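Local coordinates for protein putative TetR-family transcriptional regulator (Rhodococcus sp., PDB 2G3B) that probably acts as a DNA-binding transcriptional repressor of the TetR family, at residues Arg61-Ala64 and Tyr65-Glu68; Arg120-Ala123 and Ala124-Glu128; Leu99-Asn102 and Glu103-Ser107; Lys169-Ser172 and Thr173-Arg177. All coordinates share one frame; numbering follows the deposited sequence.

Contact 1. Residues Arg61-Ala64 and Tyr65-Glu68; sequences RARA and YRSE
The guanidinium of Arg-66 lies flat against its own helix, one face over the backbone between Ala-62 and Arg-63, with Arg-63 N 3.6 Å above the centre of the plane. NH1 of Arg-66 reaches CB of Ala-62 at 3.3 Å. The neighbouring Tyr-65 sends its ring off another side of the helix, its edge toward the carbonyl of Arg-61 one turn back, whose O lies 3.2 Å from Tyr-65 CD1 and near the ring plane. Arg-66 folds back because its chain bends at chi3 (-67°), bringing NH2 to 4.6 Å from NH1 of Arg-63, the two guanidinium planes 54° apart. Nearby carboxylates probably offset the closeness of these like charges: Arg-66 has salt bridges to Glu-87 and Glu-128, and Arg-63 to Asp-60. A leucine in place of Arg-66 would probably leave Glu-87 without this mate and Glu-128 dependent on a long, weak pair with Arg-63, and uncover the backbone at Arg-63. Tyr-65 carries its hydroxyl to Glu-93 on helix 92-110. Ser-67 OG donates to Arg-63 O at 3.0 Å, tilted 29° from the carbonyl plane, beside a weak bond from Ser-67 N. A serine hydroxyl bonded to the i-4 carbonyl is a familiar helix feature, here at the C-terminal end of helix 47-66.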
loop_
_atom_site.group_PDB
_atom_site.type_symbol
_atom_site.label_atom_id
_atom_site.label_comp_id
_atom_site.label_asym_id
_atom_site.label_seq_id
_atom_site.Cartn_x
_atom_site.Cartn_y
_atom_site.Cartn_z
ATOM N N ARG A 61 0.015 18.871 -3.641
ATOM C CA ARG A 61 1.295 19.006 -2.950
ATOM C C ARG A 61 2.361 18.003 -3.464
ATOM O O ARG A 61 3.539 18.388 -3.669
ATOM C CB ARG A 61 1.087 18.836 -1.437
ATOM C CG ARG A 61 2.068 19.619 -0.584
ATOM C CD ARG A 61 1.512 19.934 0.824
ATOM N NE ARG A 61 1.235 18.708 1.579
ATOM C CZ ARG A 61 0.965 18.691 2.869
ATOM N NH1 ARG A 61 0.915 19.865 3.531
ATOM N NH2 ARG A 61 0.733 17.523 3.479
ATOM N N ALA A 62 1.953 16.739 -3.649
ATOM C CA ALA A 62 2.849 15.662 -4.136
ATOM C C ALA A 62 3.297 15.983 -5.552
ATOM O O ALA A 62 4.464 15.838 -5.883
ATOM C CB ALA A 62 2.111 14.329 -4.131
ATOM N N ARG A 63 2.359 16.407 -6.386
ATOM C CA ARG A 63 2.686 16.875 -7.739
ATOM C C ARG A 63 3.797 17.909 -7.815
ATOM O O ARG A 63 4.662 17.792 -8.683
ATOM C CB ARG A 63 1.457 17.356 -8.489
ATOM C CG ARG A 63 1.677 17.339 -10.011
ATOM C CD ARG A 63 0.406 17.522 -10.795
ATOM N NE ARG A 63 -0.356 18.674 -10.334
ATOM C CZ ARG A 63 -1.439 18.624 -9.563
ATOM N NH1 ARG A 63 -1.945 17.449 -9.167
ATOM N NH2 ARG A 63 -2.016 19.769 -9.197
ATOM N N ALA A 64 3.785 18.909 -6.930
ATOM C CA ALA A 64 4.903 19.856 -6.824
ATOM C C ALA A 64 6.264 19.159 -6.589
ATOM O O ALA A 64 7.284 19.594 -7.139
ATOM C CB ALA A 64 4.642 20.874 -5.718
ATOM N N TYR A 65 6.299 18.116 -5.745
ATOM C CA TYR A 65 7.551 17.382 -5.521
ATOM C C TYR A 65 7.845 16.450 -6.715
ATOM O O TYR A 65 9.012 16.171 -7.000
ATOM C CB TYR A 65 7.546 16.611 -4.192
ATOM C CG TYR A 65 7.582 17.527 -2.955
ATOM C CD1 TYR A 65 6.407 17.925 -2.314
ATOM C CD2 TYR A 65 8.793 17.985 -2.440
ATOM C CE1 TYR A 65 6.434 18.763 -1.185
ATOM C CE2 TYR A 65 8.841 18.824 -1.302
ATOM C CZ TYR A 65 7.651 19.216 -0.689
ATOM O OH TYR A 65 7.701 20.064 0.420
ATOM N N ARG A 66 6.793 15.996 -7.419
ATOM C CA ARG A 66 6.971 15.131 -8.597
ATOM C C ARG A 66 7.614 15.848 -9.795
ATOM O O ARG A 66 8.238 15.211 -10.687
ATOM C CB ARG A 66 5.638 14.522 -9.015
ATOM C CG ARG A 66 5.205 13.481 -8.062
ATOM C CD ARG A 66 4.113 12.617 -8.631
ATOM N NE ARG A 66 2.826 13.271 -8.866
ATOM C CZ ARG A 66 1.773 13.186 -8.044
ATOM N NH1 ARG A 66 1.851 12.499 -6.912
ATOM N NH2 ARG A 66 0.634 13.766 -8.367
ATOM N N SER A 67 7.430 17.162 -9.848
ATOM C CA SER A 67 7.947 17.948 -10.964
ATOM C C SER A 67 9.082 18.893 -10.549
ATOM O O SER A 67 9.609 19.647 -11.384
ATOM C CB SER A 67 6.801 18.711 -11.658
ATOM O OG SER A 67 6.044 19.483 -10.721
ATOM N N GLU A 68 9.497 18.838 -9.279
ATOM C CA GLU A 68 10.570 19.719 -8.787
ATOM C C GLU A 68 11.847 19.581 -9.630
ATOM O O GLU A 68 12.403 18.479 -9.749
ATOM C CB GLU A 68 10.867 19.465 -7.306
ATOM C CG GLU A 68 11.762 20.548 -6.661
ATOM C CD GLU A 68 12.047 20.284 -5.173
ATOM O OE1 GLU A 68 11.790 19.152 -4.712
ATOM O OE2 GLU A 68 12.522 21.206 -4.461
#

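Contact 2. Residues Arg120-Ala123 and Ala124-Glu128; sequences RTTA and AWVSE
Four successive i to i+4 bonds join Arg-120-Ala-123 to Ala-124-Glu-128 as unbroken alpha helix, the straightest being Val-126 N to Thr-122 O, 2.8 Å long with an N-H...O angle of 177°. The side chains of the same two residues meet on the buried flank, where CG2 of Thr-122 lies 4.1 Å from CG2 of Val-126. The methyl of Thr-122 faces its neighbour because CG2 stands opposite the backbone N, which leaves OG1 on the side of that N, where it bonds to Leu-118 O. Val-126 turns CG2 back over the preceding turn, 3.2 Å from Thr-122 O, so that this carbonyl receives the amide and also lies against the methyl. Trp-125 follows another course: its CB rests 3.4 Å from Thr-122 O, but with chi1 at 177° the indole leaves the helix and packs between helix 47-66, at Asn-59 and Arg-66, and helix 148-167, at Thr-156 and Val-159. Thr-121 also faces helix 47-66, its OG1 within hydrogen-bonding contact of both Asn-56 and Pro-117 O. On another flank the small side chains of Ala-123 and Ala-124 and the hydroxymethyl of Ser-127 stay close to the backbone, with Ser-127 CB 3.3 Å from Ala-123 O. Arg-165 of the second subunit packs on Trp-125 and Val-126. The chemistry is therefore divided: backbone bonds hold the turns together, the threonine hydroxyls bond to carbonyls one turn back, with Asn-56 and, weakly, Arg-105 as further partners, and the methyls and indole supply apolar surface to neighbouring helices and the partner chain.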
loop_
_atom_site.group_PDB
_atom_site.type_symbol
_atom_site.label_atom_id
_atom_site.label_comp_id
_atom_site.label_asym_id
_atom_site.label_seq_id
_atom_site.Cartn_x
_atom_site.Cartn_y
_atom_site.Cartn_z
ATOM N N ARG A 120 -10.624 8.857 -7.859
ATOM C CA ARG A 120 -10.503 9.976 -8.813
ATOM C C ARG A 120 -9.160 10.598 -8.629
ATOM O O ARG A 120 -8.526 10.939 -9.616
ATOM C CB ARG A 120 -11.586 11.032 -8.578
ATOM C CG ARG A 120 -12.971 10.659 -9.184
ATOM C CD ARG A 120 -13.979 11.813 -9.087
ATOM N NE ARG A 120 -14.394 12.139 -7.713
ATOM C CZ ARG A 120 -15.513 11.716 -7.110
ATOM N NH1 ARG A 120 -16.362 10.892 -7.696
ATOM N NH2 ARG A 120 -15.764 12.102 -5.874
ATOM N N THR A 121 -8.728 10.795 -7.370
ATOM C CA THR A 121 -7.418 11.415 -7.142
ATOM C C THR A 121 -6.301 10.482 -7.602
ATOM O O THR A 121 -5.368 10.914 -8.257
ATOM C CB THR A 121 -7.283 11.878 -5.652
ATOM O OG1 THR A 121 -8.345 12.776 -5.391
ATOM C CG2 THR A 121 -5.959 12.615 -5.391
ATOM N N THR A 122 -6.422 9.182 -7.317
ATOM C CA THR A 122 -5.403 8.215 -7.748
ATOM C C THR A 122 -5.337 8.207 -9.289
ATOM O O THR A 122 -4.227 8.177 -9.876
ATOM C CB THR A 122 -5.723 6.793 -7.232
ATOM O OG1 THR A 122 -5.759 6.825 -5.821
ATOM C CG2 THR A 122 -4.675 5.742 -7.710
ATOM N N ALA A 123 -6.501 8.315 -9.939
ATOM C CA ALA A 123 -6.556 8.312 -11.412
ATOM C C ALA A 123 -5.800 9.498 -12.001
ATOM O O ALA A 123 -5.146 9.375 -13.013
ATOM C CB ALA A 123 -7.996 8.272 -11.905
ATOM N N ALA A 124 -5.871 10.658 -11.332
ATOM C CA ALA A 124 -5.131 11.838 -11.754
ATOM C C ALA A 124 -3.599 11.624 -11.647
ATOM O O ALA A 124 -2.856 11.966 -12.561
ATOM C CB ALA A 124 -5.597 13.055 -10.907
ATOM N N TRP A 125 -3.152 11.008 -10.561
ATOM C CA TRP A 125 -1.738 10.678 -10.399
ATOM C C TRP A 125 -1.295 9.688 -11.479
ATOM O O TRP A 125 -0.272 9.884 -12.172
ATOM C CB TRP A 125 -1.517 10.084 -8.990
ATOM C CG TRP A 125 -0.126 9.626 -8.667
ATOM C CD1 TRP A 125 1.059 10.027 -9.266
ATOM C CD2 TRP A 125 0.234 8.664 -7.649
ATOM N NE1 TRP A 125 2.131 9.330 -8.660
ATOM C CE2 TRP A 125 1.640 8.492 -7.694
ATOM C CE3 TRP A 125 -0.518 7.891 -6.746
ATOM C CZ2 TRP A 125 2.324 7.618 -6.829
ATOM C CZ3 TRP A 125 0.142 7.010 -5.893
ATOM C CH2 TRP A 125 1.550 6.878 -5.939
ATOM N N VAL A 126 -2.053 8.625 -11.610
ATOM C CA VAL A 126 -1.794 7.616 -12.654
ATOM C C VAL A 126 -1.666 8.245 -14.071
ATOM O O VAL A 126 -0.779 7.902 -14.854
ATOM C CB VAL A 126 -2.937 6.576 -12.621
ATOM C CG1 VAL A 126 -2.876 5.655 -13.884
ATOM C CG2 VAL A 126 -2.788 5.671 -11.337
ATOM N N SER A 127 -2.545 9.192 -14.372
ATOM C CA SER A 127 -2.585 9.852 -15.671
ATOM C C SER A 127 -1.331 10.647 -15.988
ATOM O O SER A 127 -0.908 10.698 -17.144
ATOM C CB SER A 127 -3.850 10.726 -15.778
ATOM O OG SER A 127 -4.013 11.213 -17.077
ATOM N N GLU A 128 -0.704 11.257 -14.975
ATOM C CA GLU A 128 0.558 11.980 -15.222
ATOM C C GLU A 128 1.598 11.001 -15.683
ATOM O O GLU A 128 2.363 11.284 -16.602
ATOM C CB GLU A 128 1.110 12.616 -13.940
ATOM C CG GLU A 128 0.186 13.509 -13.213
ATOM C CD GLU A 128 0.820 14.016 -11.855
ATOM O OE1 GLU A 128 2.021 13.765 -11.598
ATOM O OE2 GLU A 128 0.112 14.636 -11.061
#

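Contact 3. Residues Leu99-Asn102 and Glu103-Ser107; sequences LAWN and ELRAS
Leu-99-Asn-102 and Glu-103-Ser-107 are consecutive turns of one regular alpha helix, joined by four i to i+4 bonds, among them Leu-104 N to Ala-100 O at 2.9 Å and Arg-105 N to Trp-101 O at 2.8 Å. Side chains of the second turn lean back over carbonyls of the first. Leu-104, its CG placed beside the backbone N (chi1 -69°), brings CD1 to 3.4 Å from Ala-100 O, and CG of Glu-103 comes equally close to Leu-99 O. The glutamate then bends at chi2 and its carboxylate turns outward to a salt bridge with Arg-22 of the second subunit. On another side Trp-101 and Arg-105 reach out from adjoining turns, and the end of the arginine, NH2, comes to 4.3 Å from CZ2 of the indole, obliquely to both planes. Bends at chi2 and chi3 of Arg-105 bring its guanidinium back beside the tryptophan, where NE pairs with Glu-160 of helix 148-167 and NH1 with Glu-170 of the second subunit. One turn on, Ser-107 OG donates to Glu-103 O at 3.1 Å from above the carbonyl plane, while Ser-107 N reaches the same oxygen from the opposite face at 2.9 Å; two donors thus grip one acceptor. Ala-106 meets Ala-106 of the second subunit. Within the chain, helix 92-110 is enclosed by several helices: Leu-104 packs on Ile-21 of helix 2-23 and on Leu-55 and Ile-58 of helix 47-66, Trp-101 on Leu-118 and Thr-121 of helix 115-139, and Asn-102 on Leu-167 of helix 148-167.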
loop_
_atom_site.group_PDB
_atom_site.type_symbol
_atom_site.label_atom_id
_atom_site.label_comp_id
_atom_site.label_asym_id
_atom_site.label_seq_id
_atom_site.Cartn_x
_atom_site.Cartn_y
_atom_site.Cartn_z
ATOM N N LEU A 99 2.082 9.722 4.860
ATOM C CA LEU A 99 1.298 9.244 5.966
ATOM C C LEU A 99 -0.198 9.417 5.746
ATOM O O LEU A 99 -0.955 8.479 6.024
ATOM C CB LEU A 99 1.679 9.924 7.307
ATOM C CG LEU A 99 3.053 9.596 7.845
ATOM C CD1 LEU A 99 3.500 10.726 8.836
ATOM C CD2 LEU A 99 2.990 8.156 8.514
ATOM N N ALA A 100 -0.617 10.610 5.309
ATOM C CA ALA A 100 -2.047 10.933 5.094
ATOM C C ALA A 100 -2.611 10.060 3.981
ATOM O O ALA A 100 -3.661 9.469 4.150
ATOM C CB ALA A 100 -2.229 12.405 4.757
ATOM N N TRP A 101 -1.852 9.878 2.890
ATOM C CA TRP A 101 -2.312 9.036 1.798
ATOM C C TRP A 101 -2.428 7.584 2.270
ATOM O O TRP A 101 -3.402 6.921 1.972
ATOM C CB TRP A 101 -1.328 9.137 0.617
ATOM C CG TRP A 101 -1.813 8.511 -0.592
ATOM C CD1 TRP A 101 -1.582 7.210 -1.013
ATOM C CD2 TRP A 101 -2.618 9.130 -1.598
ATOM N NE1 TRP A 101 -2.229 7.010 -2.217
ATOM C CE2 TRP A 101 -2.866 8.163 -2.595
ATOM C CE3 TRP A 101 -3.198 10.399 -1.732
ATOM C CZ2 TRP A 101 -3.638 8.443 -3.745
ATOM C CZ3 TRP A 101 -3.964 10.672 -2.861
ATOM C CH2 TRP A 101 -4.169 9.689 -3.856
ATOM N N ASN A 102 -1.404 7.085 2.954
ATOM C CA ASN A 102 -1.417 5.761 3.561
ATOM C C ASN A 102 -2.683 5.506 4.403
ATOM O O ASN A 102 -3.336 4.460 4.263
ATOM C CB ASN A 102 -0.166 5.628 4.453
ATOM C CG ASN A 102 0.244 4.181 4.672
ATOM O OD1 ASN A 102 0.090 3.650 5.760
ATOM N ND2 ASN A 102 0.761 3.547 3.636
ATOM N N GLU A 103 -3.042 6.494 5.243
ATOM C CA GLU A 103 -4.277 6.444 6.060
ATOM C C GLU A 103 -5.544 6.404 5.221
ATOM O O GLU A 103 -6.433 5.590 5.444
ATOM C CB GLU A 103 -4.363 7.651 7.020
ATOM C CG GLU A 103 -3.392 7.558 8.200
ATOM C CD GLU A 103 -3.839 6.525 9.247
ATOM O OE1 GLU A 103 -5.033 6.109 9.268
ATOM O OE2 GLU A 103 -2.976 6.162 10.083
ATOM N N LEU A 104 -5.637 7.301 4.271
ATOM C CA LEU A 104 -6.811 7.326 3.380
ATOM C C LEU A 104 -6.968 6.067 2.564
ATOM O O LEU A 104 -8.105 5.540 2.385
ATOM C CB LEU A 104 -6.695 8.523 2.447
ATOM C CG LEU A 104 -6.854 9.858 3.202
ATOM C CD1 LEU A 104 -6.146 10.976 2.438
ATOM C CD2 LEU A 104 -8.329 10.230 3.493
ATOM N N ARG A 105 -5.849 5.590 2.020
ATOM C CA ARG A 105 -5.888 4.303 1.235
ATOM C C ARG A 105 -6.383 3.115 2.110
ATOM O O ARG A 105 -7.257 2.329 1.702
ATOM C CB ARG A 105 -4.517 4.036 0.588
ATOM C CG ARG A 105 -4.356 2.624 0.065
ATOM C CD ARG A 105 -5.156 2.385 -1.217
ATOM N NE ARG A 105 -4.744 3.270 -2.308
ATOM C CZ ARG A 105 -5.516 3.609 -3.334
ATOM N NH1 ARG A 105 -6.761 3.123 -3.463
ATOM N NH2 ARG A 105 -5.039 4.432 -4.247
ATOM N N ALA A 106 -5.860 2.996 3.331
ATOM C CA ALA A 106 -6.263 1.951 4.270
ATOM C C ALA A 106 -7.713 2.103 4.708
ATOM O O ALA A 106 -8.449 1.121 4.826
ATOM C CB ALA A 106 -5.309 1.934 5.545
ATOM N N SER A 107 -8.154 3.336 4.919
ATOM C CA SER A 107 -9.514 3.566 5.440
ATOM C C SER A 107 -10.591 3.334 4.409
ATOM O O SER A 107 -11.700 2.951 4.765
ATOM C CB SER A 107 -9.644 4.993 5.995
ATOM O OG SER A 107 -8.923 5.111 7.225
#

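Contact 4. Residues Lys169-Ser172 and Thr173-Arg177; sequences KEIS and TEDAR
Ser-172 turns its hydroxyl back over the first turn of the helix that follows, and OG accepts a hydrogen bond from Asp-175 N at 3.0 Å. With chi1 at 62°, OG stands between the backbone N and the carbonyl carbon, a position from which it also touches Asp-175 CB at 3.1 Å. The serine carbonyl takes the next amide, Ala-176 N, 2.9 Å from Ser-172 O with an N-H...O angle of 171°, so side chain and backbone of one residue satisfy two successive N-H groups. Glu-174 bends at chi2 (-87°) and folds its carboxyl group back toward the cap, CD lying 3.3 Å from Ser-172 OG. One water joins OG to Glu-174 OE2 and, weakly, to Asp-175 OD1; a second accepts from Ser-172 N and donates to Asp-175 OD2, tying the carboxylate to the backbone before the helix. With an alanine in place of Ser-172, Asp-175 N is likely to lose its cap and the first water its serine partner, so that the first turn frays more easily. Ile-171 lies across the aspartate stem, CG1 3.6 Å from Asp-175 CB, and its extended chain continues to CD1, 4.2 Å from Ala-176 CB. The same isoleucine packs on Trp-166 of helix 148-167 and on Val-153 of the second subunit. The acidic pair near the amino end of the helix would be expected to interact favourably with its dipole. Upstream, Lys-169, with positive phi, is the C-prime residue of a Schellman motif closing the preceding helix, and Ser-172 is the N-cap opening helix 173-188: a short helix-to-helix connection with a defined stop and start.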
loop_
_atom_site.group_PDB
_atom_site.type_symbol
_atom_site.label_atom_id
_atom_site.label_comp_id
_atom_site.label_asym_id
_atom_site.label_seq_id
_atom_site.Cartn_x
_atom_site.Cartn_y
_atom_site.Cartn_z
ATOM N N LYS A 169 8.980 1.876 8.980
ATOM C CA LYS A 169 10.436 1.738 9.082
ATOM C C LYS A 169 10.973 0.378 8.694
ATOM O O LYS A 169 12.021 -0.021 9.177
ATOM C CB LYS A 169 10.931 2.091 10.500
ATOM C CG LYS A 169 10.355 3.403 11.053
ATOM C CD LYS A 169 11.149 4.585 10.551
ATOM C CE LYS A 169 10.740 5.890 11.252
ATOM N NZ LYS A 169 11.694 6.340 12.381
ATOM N N GLU A 170 10.252 -0.324 7.830
ATOM C CA GLU A 170 10.639 -1.681 7.385
ATOM C C GLU A 170 11.683 -1.650 6.248
ATOM O O GLU A 170 12.425 -2.621 6.017
ATOM C CB GLU A 170 9.388 -2.409 6.875
ATOM C CG GLU A 170 9.606 -3.853 6.635
ATOM C CD GLU A 170 8.314 -4.558 6.488
ATOM O OE1 GLU A 170 7.483 -4.547 7.421
ATOM O OE2 GLU A 170 8.122 -5.165 5.445
ATOM N N ILE A 171 11.683 -0.543 5.509
ATOM C CA ILE A 171 12.639 -0.324 4.473
ATOM C C ILE A 171 13.132 1.129 4.633
ATOM O O ILE A 171 12.329 2.022 4.993
ATOM C CB ILE A 171 11.970 -0.578 3.071
ATOM C CG1 ILE A 171 13.074 -0.590 1.996
ATOM C CG2 ILE A 171 10.868 0.463 2.830
ATOM C CD1 ILE A 171 12.641 -0.877 0.536
ATOM N N SER A 172 14.431 1.365 4.385
ATOM C CA SER A 172 15.008 2.702 4.513
ATOM C C SER A 172 14.597 3.553 3.323
ATOM O O SER A 172 14.278 3.026 2.207
ATOM C CB SER A 172 16.554 2.633 4.551
ATOM O OG SER A 172 17.036 2.065 3.288
ATOM N N THR A 173 14.707 4.869 3.493
ATOM C CA THR A 173 14.467 5.813 2.423
ATOM C C THR A 173 15.379 5.491 1.199
ATOM O O THR A 173 14.882 5.396 0.052
ATOM C CB THR A 173 14.745 7.275 2.909
ATOM O OG1 THR A 173 13.962 7.500 4.087
ATOM C CG2 THR A 173 14.316 8.295 1.842
ATOM N N GLU A 174 16.680 5.337 1.457
ATOM C CA GLU A 174 17.649 5.145 0.364
ATOM C C GLU A 174 17.398 3.805 -0.347
ATOM O O GLU A 174 17.597 3.728 -1.573
ATOM C CB GLU A 174 19.093 5.266 0.868
ATOM C CG GLU A 174 19.595 4.195 1.857
ATOM C CD GLU A 174 19.288 4.496 3.366
ATOM O OE1 GLU A 174 18.443 5.389 3.708
ATOM O OE2 GLU A 174 19.910 3.781 4.193
ATOM N N ASP A 175 16.952 2.765 0.401
ATOM C CA ASP A 175 16.620 1.490 -0.245
ATOM C C ASP A 175 15.414 1.658 -1.160
ATOM O O ASP A 175 15.412 1.220 -2.300
ATOM C CB ASP A 175 16.312 0.383 0.797
ATOM C CG ASP A 175 17.545 -0.415 1.170
ATOM O OD1 ASP A 175 18.694 0.049 0.879
ATOM O OD2 ASP A 175 17.364 -1.501 1.751
ATOM N N ALA A 176 14.371 2.270 -0.627
ATOM C CA ALA A 176 13.127 2.499 -1.392
ATOM C C ALA A 176 13.365 3.310 -2.700
ATOM O O ALA A 176 12.841 2.976 -3.760
ATOM C CB ALA A 176 12.048 3.172 -0.457
ATOM N N ARG A 177 14.186 4.367 -2.614
ATOM C CA ARG A 177 14.564 5.148 -3.807
ATOM C C ARG A 177 15.346 4.328 -4.820
ATOM O O ARG A 177 15.086 4.430 -6.021
ATOM C CB ARG A 177 15.324 6.422 -3.363
ATOM C CG ARG A 177 14.348 7.370 -2.620
ATOM C CD ARG A 177 15.110 8.556 -1.860
ATOM N NE ARG A 177 15.886 9.377 -2.825
ATOM C CZ ARG A 177 15.346 10.346 -3.564
ATOM N NH1 ARG A 177 14.038 10.605 -3.504
ATOM N NH2 ARG A 177 16.106 11.056 -4.358
HETATM O O HOH W 1 15.987 -1.019 4.130
HETATM O O HOH W 2 19.497 0.846 3.824
#

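In the fold
Along the chain the order is contact 1, contact 3, contact 2 and contact 4, on helices 47-66, 92-110 and 115-139 and at the start of helix 173-188. Contacts 1 and 2, centres about 13 Å apart, touch through the salt bridge to Glu-128 and where Arg-66 CZ packs 3.5 Å from Trp-125 CD1. Contacts 2 and 3, about 16 Å apart, meet where Thr-122 lies against Trp-101 and Arg-105. Contact 4, its centre 19 to 24 Å from the others, touches none of them within the chain, though its Glu-170 reaches Arg-105 and Thr-122 of the second subunit. Contacts 2, 3 and 4 lie in the C-terminal, BetI-like part of the protein, and this all-helical region links internal packing to dimer assembly.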